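Local coordinates for unknown protein (Galdieria sulphuraria, PDB 2NYI), which is of unknown function but carries tandem ACT domains, a fold that in other proteins often binds small regulatory ligands, and pairs with a second copy here, at the interface of chains A and B. Numbering follows the deposited sequence. Chains: chain A/B, unknown protein.

The four contacts belong to one two-fold symmetric interface, and each has a twin with the chains exchanged. All distances here run between the centres of the C-alpha atoms. Contact 1 packs helix 106-116 of chain A on helix 18-28 of chain B. It is about 10 Å from contact 4 and shares A:Ile121 and B:Val19 with it. Contacts 2 and 4 lie about 9 Å apart and share A:Leu124 and B:Met38. Contacts 2 and 3, about 6 Å apart, share A:Ala39, A:Cys40 and B:Ile48. Contacts 1 and 3 are about 17 Å apart. Helix packing thus runs into strand pairing, which would fit a dimer, though the structure alone does not prove one.

Contact 1: the interface of chains A and B. Residues chain A 107-108, 111-112, 115, 121; chain B 17, 19-20, 23.
B:His20 and A:Glu108 lie side by side and point the same way. The imidazole CG is anti to the backbone N (chi1 -179°), which carries the ring out along helix 106-116 of chain A. Its NE2 donates to the carboxylate oxygen A:Glu108 OE2 at 2.7 Å. The acceptor lies close to the ring plane, but NE2 meets the oxygen from above the carboxylate plane. The two planes are 56° apart. A bend at chi2 of A:Glu108 turns the acid toward the ring. A:Ala112 lies over one face of the ring, at its CD2-NE2 side, with CA 3.4 Å from B:His20 CD2. A:Thr111 OG1 sits at the ring edge, in plane. Nearer the helix backbone, this hydroxyl meets B:Ser23 OG at 3.3 Å, a weak bond of undecided direction. Each hydroxyl can also donate within its own helix: A:Thr111 OG1 to A:Val107 O at 2.8 Å, and B:Ser23 OG to B:Val19 O at 3.0 Å or B:His20 O at 3.1 Å. These inward bonds would hold both hydroxyls and compete for the same hydrogens, leaving the cross-chain pair marginal at most. Behind them the contact is apolar. The A:Thr111 side chain crosses that of B:Val19 at about a right angle, CG2 touching CG1 at 3.7 Å. The A:Ile121 side chain crosses it likewise, CD1 4.0 Å from B:Val19 CB. The site joins helix 106-116 of chain A to the start of helix 18-28 in chain B's ACT domain.

Contact 2: the interface of chains A and B. Residues chain A 39-40, 46, 124-125; chain B 36-38, 48, 122.
B:Arg37 reaches A:Cys40 with CG anti to its own carbonyl carbon (chi1 -75°) and the chain extended from CG to NE. This stretch carries the guanidinium to the end of strand 32-41 of chain A. These are strands of the ACT fold, meeting across the two chains. B:Arg37 NH1 donates to the backbone oxygen A:Cys40 O at 2.8 Å, with 150° at the hydrogen. The oxygen lies at the guanidinium edge, in plane, and the donor comes nearly along the C=O axis. Lower on the arginine, CB packs against A:Ala39 CB at 3.9 Å. The A:Glu125 side chain crosses the arginine at a slant, its carboxylate plane 60° from the guanidinium. Its OE1 is 4.1 Å from B:Arg37 NE, so the opposite charges are near but not in contact, and any attraction would be long-ranged. The backbones pair here too. A:Glu125 and B:Arg37 form an antiparallel bridge, and B:Met38 N, of a selenomethionine, donates to A:Leu124 O at 3.0 Å. Waters 1 and 3 extend this pairing. Water 1 links A:Leu124 N to B:Met38 O, which it meets at 2.9 Å. Water 3 touches both partners of the direct bond. Water 2 joins A:Cys40 N, at 2.9 Å, to the backbone oxygen of B:Val122. On the apolar side, B:Ile48 CD1 meets A:Ala46 CB at 3.9 Å and also lies against the carbonyl oxygen of A:Ala39.

Contact 3: the interface of chains A and B. Residues chain A 39-42, 44; chain B 7-8, 48-50.
B:Ile48 and B:Leu50 pack on A:Leu41, A:Gly42 and A:Asp44. The chain A residues lie at the ends of strands 32-41 and 44-53 of its ACT domain and in the turn between them. The chain B residues come from strands 4-13 and 44-53. Apolar contacts do most of the work. B:Ile48 CG2, anti to the backbone N, lies between A:Leu41 CB and A:Asp44 CB, each at 3.8 Å. A:Leu41 and B:Leu50 cross obliquely, with A:Leu41 CG 4.0 Å from B:Leu50 CD1. That same CD1 meets A:Gly42 CA at 3.9 Å, where the lack of a side chain probably leaves room for the leucine. B:Val7 adds its two methyls. CG1 faces A:Gly42 O at 3.5 Å. CG2 lies against the A:Asp44 carboxylate, 3.8 Å from CG. No direct polar bond crosses here. The polar link runs through water 4, which meets the carboxylate oxygen A:Asp44 OD2 at 2.7 Å and B:Val7 O at 3.0 Å. A:Asp44 CG is anti to its carbonyl carbon (chi1 -86°), which turns the acid over B:Val7 toward this water. An alanine here would probably leave water 4 without its carboxylate partner and open a gap beside the methyls of B:Val7.

Contact 4: the interface of chains A and B. Residues chain A 121-124; chain B 19, 38, 40.
A:Val122 and B:Cys40 meet through a flat peptide group, for no ring takes part in this contact. On chain B, strand 32-41 of the ACT domain and helix 18-28 face the short segment 121-124 of chain A. The carbonyl oxygen A:Val122 O touches B:Cys40 CB at 3.3 Å. The neighbouring carbonyl, A:Ile121 O, is 4.1 Å from the selenium, SE, of B:Met38. The same oxygen is 4.1 Å from the thiol sulphur B:Cys40 SG, whose position anti to its backbone N (chi1 178°) points it that way. The side chain of B:Met38, a selenomethionine, fills the middle. It bends at chi3 (-101°), which folds the methyl CE toward A:Ile121. The two side chains cross at about a right angle, and CE meets A:Ile121 CG2 at 3.6 Å. CE also lies 3.9 Å from A:Ile121 CB, so the methyl caps the branch point. A:Leu124 and B:Val19 reach toward each other tip to tip, with CD2 3.9 Å from CG1. A:Ile121 CD1 covers the same valine from across. An alanine in place of A:Ile121 would probably open a gap between B:Met38 and B:Val19 and leave the CE methyl less firmly held. Beside this packing, the backbones of A:Leu124 and B:Met38 pair directly and through waters 5 and 6.

Contact 1: the interface of chains A and B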
# COMPACT_ATOMS: atom_id res chain seq x y z
N VAL A 107 -17.47 -6.19 -0.57
CA VAL A 107 -16.58 -5.11 -0.99
C VAL A 107 -17.31 -4.09 -1.86
O VAL A 107 -17.25 -2.89 -1.59
CB VAL A 107 -15.31 -5.67 -1.69
CG1 VAL A 107 -14.39 -4.54 -2.07
CG2 VAL A 107 -14.58 -6.67 -0.77
N GLU A 108 -18.02 -4.56 -2.90
CA GLU A 108 -18.80 -3.64 -3.75
C GLU A 108 -19.82 -2.87 -2.92
O GLU A 108 -19.99 -1.66 -3.11
CB GLU A 108 -19.49 -4.39 -4.91
CG GLU A 108 -20.10 -3.46 -5.99
CD GLU A 108 -21.46 -2.86 -5.60
OE1 GLU A 108 -22.18 -3.44 -4.75
OE2 GLU A 108 -21.80 -1.81 -6.16
N THR A 111 -17.97 -0.19 -0.50
CA THR A 111 -17.40 0.88 -1.32
C THR A 111 -18.45 1.68 -2.10
O THR A 111 -18.26 2.84 -2.39
CB THR A 111 -16.27 0.36 -2.24
OG1 THR A 111 -16.79 -0.62 -3.14
CG2 THR A 111 -15.15 -0.28 -1.41
N ALA A 112 -19.59 1.07 -2.43
CA ALA A 112 -20.69 1.82 -3.08
C ALA A 112 -21.21 2.93 -2.17
O ALA A 112 -21.45 4.06 -2.62
CB ALA A 112 -21.84 0.87 -3.49
N ALA A 115 -18.38 5.72 -2.09
CA ALA A 115 -18.43 6.45 -3.37
C ALA A 115 -19.65 7.37 -3.45
O ALA A 115 -19.51 8.55 -3.79
CB ALA A 115 -18.41 5.48 -4.55
N ILE A 121 -11.04 7.07 -0.14
CA ILE A 121 -10.35 6.03 0.60
C ILE A 121 -8.86 6.35 0.61
O ILE A 121 -8.24 6.53 -0.44
CB ILE A 121 -10.63 4.63 -0.02
CG1 ILE A 121 -12.15 4.35 -0.07
CG2 ILE A 121 -9.91 3.54 0.79
CD1 ILE A 121 -12.52 3.03 -0.76
N GLY B 17 -13.97 6.80 -5.82
CA GLY B 17 -14.71 5.77 -6.54
C GLY B 17 -13.90 4.69 -7.22
O GLY B 17 -14.48 3.81 -7.82
N VAL B 19 -11.91 2.15 -6.04
CA VAL B 19 -12.12 0.81 -5.46
C VAL B 19 -13.52 0.34 -5.77
O VAL B 19 -13.71 -0.83 -6.09
CB VAL B 19 -11.84 0.77 -3.94
CG1 VAL B 19 -12.07 -0.66 -3.37
CG2 VAL B 19 -10.39 1.22 -3.68
N HIS B 20 -14.52 1.23 -5.67
CA HIS B 20 -15.87 0.84 -6.06
C HIS B 20 -15.97 0.40 -7.54
O HIS B 20 -16.57 -0.65 -7.85
CB HIS B 20 -16.93 1.91 -5.76
CG HIS B 20 -18.29 1.43 -6.15
ND1 HIS B 20 -18.94 1.88 -7.28
CD2 HIS B 20 -19.04 0.41 -5.68
CE1 HIS B 20 -20.08 1.23 -7.43
NE2 HIS B 20 -20.17 0.34 -6.46
N SER B 23 -14.36 -3.01 -7.91
CA SER B 23 -15.07 -4.11 -7.26
C SER B 23 -16.40 -4.44 -7.94
O SER B 23 -16.80 -5.61 -8.00
CB SER B 23 -15.26 -3.83 -5.78
OG SER B 23 -16.06 -2.68 -5.59

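Contact 2: the interface of chains A and B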
# COMPACT_ATOMS: atom_id res chain seq x y z
N ALA A 39 3.12 -1.47 -0.79
CA ALA A 39 2.24 -2.61 -0.60
C ALA A 39 2.73 -3.76 -1.46
O ALA A 39 3.17 -3.57 -2.60
CB ALA A 39 0.84 -2.25 -0.98
N CYS A 40 2.81 -4.94 -0.85
CA CYS A 40 3.16 -6.18 -1.55
C CYS A 40 2.07 -7.20 -1.25
O CYS A 40 1.61 -7.32 -0.12
CB CYS A 40 4.50 -6.74 -1.06
SG CYS A 40 6.00 -6.05 -1.81
N ALA A 46 3.95 -2.78 -5.21
CA ALA A 46 3.56 -1.42 -5.63
C ALA A 46 4.05 -0.44 -4.56
O ALA A 46 4.01 -0.75 -3.34
CB ALA A 46 2.02 -1.33 -5.82
N LEU A 124 -6.46 1.02 2.56
CA LEU A 124 -7.41 -0.08 2.53
C LEU A 124 -6.65 -1.39 2.54
O LEU A 124 -5.67 -1.54 1.83
CB LEU A 124 -8.29 -0.01 1.27
CG LEU A 124 -9.12 -1.28 0.99
CD1 LEU A 124 -10.23 -1.33 2.00
CD2 LEU A 124 -9.67 -1.30 -0.41
N GLU A 125 -7.07 -2.30 3.39
CA GLU A 125 -6.68 -3.71 3.24
C GLU A 125 -7.85 -4.62 3.52
O GLU A 125 -8.68 -4.34 4.42
CB GLU A 125 -5.46 -4.08 4.09
CG GLU A 125 -5.55 -3.81 5.59
CD GLU A 125 -4.21 -4.11 6.33
OE1 GLU A 125 -3.46 -5.02 5.89
OE2 GLU A 125 -3.93 -3.41 7.33
N SER B 36 -6.57 -7.67 -0.52
CA SER B 36 -6.15 -6.47 -1.23
C SER B 36 -5.35 -5.57 -0.33
O SER B 36 -5.52 -5.56 0.90
CB SER B 36 -7.34 -5.70 -1.81
OG SER B 36 -8.24 -5.28 -0.78
N ARG B 37 -4.50 -4.78 -0.96
CA ARG B 37 -3.69 -3.79 -0.27
C ARG B 37 -3.62 -2.58 -1.18
O ARG B 37 -3.39 -2.70 -2.38
CB ARG B 37 -2.29 -4.33 0.03
CG ARG B 37 -2.28 -5.34 1.19
CD ARG B 37 -0.91 -5.64 1.72
NE ARG B 37 -0.99 -6.39 2.97
CZ ARG B 37 -0.37 -7.55 3.21
NH1 ARG B 37 0.40 -8.11 2.29
NH2 ARG B 37 -0.51 -8.13 4.39
N MSE B 38 -3.84 -1.40 -0.60
CA MSE B 38 -3.77 -0.16 -1.37
C MSE B 38 -2.57 0.72 -0.93
O MSE B 38 -2.04 0.59 0.19
CB MSE B 38 -5.09 0.58 -1.17
CG MSE B 38 -5.39 1.66 -2.17
SE MSE B 38 -6.58 2.92 -1.29
CE MSE B 38 -8.10 2.37 -2.03
N ILE B 48 -3.09 -3.62 -5.09
CA ILE B 48 -2.82 -4.99 -5.55
C ILE B 48 -3.96 -5.83 -4.98
O ILE B 48 -4.34 -5.66 -3.82
CB ILE B 48 -1.48 -5.51 -5.03
CG1 ILE B 48 -0.34 -4.56 -5.46
CG2 ILE B 48 -1.22 -7.00 -5.53
CD1 ILE B 48 1.01 -4.93 -4.81
N VAL B 122 7.22 -6.71 3.66
CA VAL B 122 5.81 -6.96 3.43
C VAL B 122 4.98 -5.67 3.40
O VAL B 122 4.04 -5.55 2.61
CB VAL B 122 5.23 -7.94 4.49
CG1 VAL B 122 3.74 -8.16 4.27
CG2 VAL B 122 5.95 -9.30 4.40
O HOH W 1 -3.45 1.04 2.74
O HOH W 2 1.91 -4.46 1.83
O HOH W 3 -2.83 -1.58 2.45

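Contact 3: the interface of chains A and B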
# COMPACT_ATOMS: atom_id res chain seq x y z
N ALA A 39 3.12 -1.47 -0.79
CA ALA A 39 2.24 -2.61 -0.60
C ALA A 39 2.73 -3.76 -1.46
O ALA A 39 3.17 -3.57 -2.60
CB ALA A 39 0.84 -2.25 -0.98
N CYS A 40 2.81 -4.94 -0.85
CA CYS A 40 3.16 -6.18 -1.55
C CYS A 40 2.07 -7.20 -1.25
O CYS A 40 1.61 -7.32 -0.12
CB CYS A 40 4.50 -6.74 -1.06
SG CYS A 40 6.00 -6.05 -1.81
N LEU A 41 1.66 -7.93 -2.29
CA LEU A 41 0.65 -8.97 -2.16
C LEU A 41 0.69 -9.90 -3.36
O LEU A 41 0.84 -9.44 -4.49
CB LEU A 41 -0.74 -8.34 -2.02
CG LEU A 41 -1.94 -9.30 -1.80
CD1 LEU A 41 -1.91 -9.88 -0.39
CD2 LEU A 41 -3.28 -8.63 -2.06
N GLY A 42 0.54 -11.21 -3.11
CA GLY A 42 0.37 -12.19 -4.18
C GLY A 42 1.47 -12.25 -5.23
O GLY A 42 1.22 -12.68 -6.37
N ASP A 44 3.15 -9.49 -6.28
CA ASP A 44 3.29 -8.16 -6.87
C ASP A 44 3.77 -7.15 -5.82
O ASP A 44 3.54 -7.30 -4.60
CB ASP A 44 1.94 -7.65 -7.46
CG ASP A 44 1.68 -8.12 -8.89
OD1 ASP A 44 2.52 -8.85 -9.49
OD2 ASP A 44 0.61 -7.74 -9.42
N VAL B 7 -3.37 -12.42 -9.47
CA VAL B 7 -2.91 -11.20 -8.82
C VAL B 7 -3.06 -10.06 -9.83
O VAL B 7 -2.67 -10.18 -11.00
CB VAL B 7 -1.49 -11.34 -8.18
CG1 VAL B 7 -0.41 -11.58 -9.24
CG2 VAL B 7 -1.15 -10.11 -7.34
N VAL B 8 -3.70 -8.99 -9.36
CA VAL B 8 -4.07 -7.87 -10.22
C VAL B 8 -3.45 -6.61 -9.60
O VAL B 8 -3.56 -6.40 -8.41
CB VAL B 8 -5.62 -7.71 -10.28
CG1 VAL B 8 -6.01 -6.43 -11.00
CG2 VAL B 8 -6.25 -8.92 -10.99
N ILE B 48 -3.09 -3.62 -5.09
CA ILE B 48 -2.82 -4.99 -5.55
C ILE B 48 -3.96 -5.83 -4.98
O ILE B 48 -4.34 -5.66 -3.82
CB ILE B 48 -1.48 -5.51 -5.03
CG1 ILE B 48 -0.34 -4.56 -5.46
CG2 ILE B 48 -1.22 -7.00 -5.53
CD1 ILE B 48 1.01 -4.93 -4.81
N VAL B 49 -4.50 -6.73 -5.79
CA VAL B 49 -5.63 -7.53 -5.32
C VAL B 49 -5.42 -8.96 -5.78
O VAL B 49 -5.01 -9.18 -6.92
CB VAL B 49 -6.94 -7.01 -5.93
CG1 VAL B 49 -8.14 -7.84 -5.42
CG2 VAL B 49 -7.16 -5.50 -5.62
N LEU B 50 -5.72 -9.90 -4.89
CA LEU B 50 -5.79 -11.34 -5.23
C LEU B 50 -7.25 -11.65 -5.48
O LEU B 50 -8.12 -11.46 -4.59
CB LEU B 50 -5.23 -12.20 -4.08
CG LEU B 50 -3.73 -12.43 -4.14
CD1 LEU B 50 -3.21 -12.93 -2.79
CD2 LEU B 50 -3.39 -13.42 -5.28
O HOH W 4 -0.44 -8.42 -11.84

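Contact 4: the interface of chains A and B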
# COMPACT_ATOMS: atom_id res chain seq x y z
N ILE A 121 -11.04 7.07 -0.14
CA ILE A 121 -10.35 6.03 0.60
C ILE A 121 -8.86 6.35 0.61
O ILE A 121 -8.24 6.53 -0.44
CB ILE A 121 -10.63 4.63 -0.02
CG1 ILE A 121 -12.15 4.35 -0.07
CG2 ILE A 121 -9.91 3.54 0.79
CD1 ILE A 121 -12.52 3.03 -0.76
N VAL A 122 -8.30 6.45 1.81
CA VAL A 122 -6.90 6.83 1.98
C VAL A 122 -6.01 5.59 2.15
O VAL A 122 -4.88 5.55 1.65
CB VAL A 122 -6.72 7.78 3.20
CG1 VAL A 122 -5.27 8.27 3.28
CG2 VAL A 122 -7.67 8.97 3.07
N GLU A 123 -6.54 4.58 2.86
CA GLU A 123 -5.81 3.32 3.11
C GLU A 123 -6.84 2.22 3.04
O GLU A 123 -7.98 2.43 3.44
CB GLU A 123 -5.19 3.30 4.52
CG GLU A 123 -4.43 4.55 4.95
CD GLU A 123 -3.97 4.53 6.42
OE1 GLU A 123 -4.11 3.48 7.09
OE2 GLU A 123 -3.47 5.57 6.90
N LEU A 124 -6.46 1.02 2.56
CA LEU A 124 -7.41 -0.08 2.53
C LEU A 124 -6.65 -1.39 2.54
O LEU A 124 -5.67 -1.54 1.83
CB LEU A 124 -8.29 -0.01 1.27
CG LEU A 124 -9.12 -1.28 0.99
CD1 LEU A 124 -10.23 -1.33 2.00
CD2 LEU A 124 -9.67 -1.30 -0.41
N VAL B 19 -11.91 2.15 -6.04
CA VAL B 19 -12.12 0.81 -5.46
C VAL B 19 -13.52 0.34 -5.77
O VAL B 19 -13.71 -0.83 -6.09
CB VAL B 19 -11.84 0.77 -3.94
CG1 VAL B 19 -12.07 -0.66 -3.37
CG2 VAL B 19 -10.39 1.22 -3.68
N MSE B 38 -3.84 -1.40 -0.60
CA MSE B 38 -3.77 -0.16 -1.37
C MSE B 38 -2.57 0.72 -0.93
O MSE B 38 -2.04 0.59 0.19
CB MSE B 38 -5.09 0.58 -1.17
CG MSE B 38 -5.39 1.66 -2.17
SE MSE B 38 -6.58 2.92 -1.29
CE MSE B 38 -8.10 2.37 -2.03
N CYS B 40 -1.82 5.06 -1.39
CA CYS B 40 -2.40 6.28 -1.89
C CYS B 40 -1.55 7.39 -1.35
O CYS B 40 -1.32 7.45 -0.13
CB CYS B 40 -3.83 6.39 -1.38
SG CYS B 40 -4.63 7.87 -1.88
O HOH W 5 -3.45 1.04 2.74
O HOH W 6 -2.83 -1.58 2.45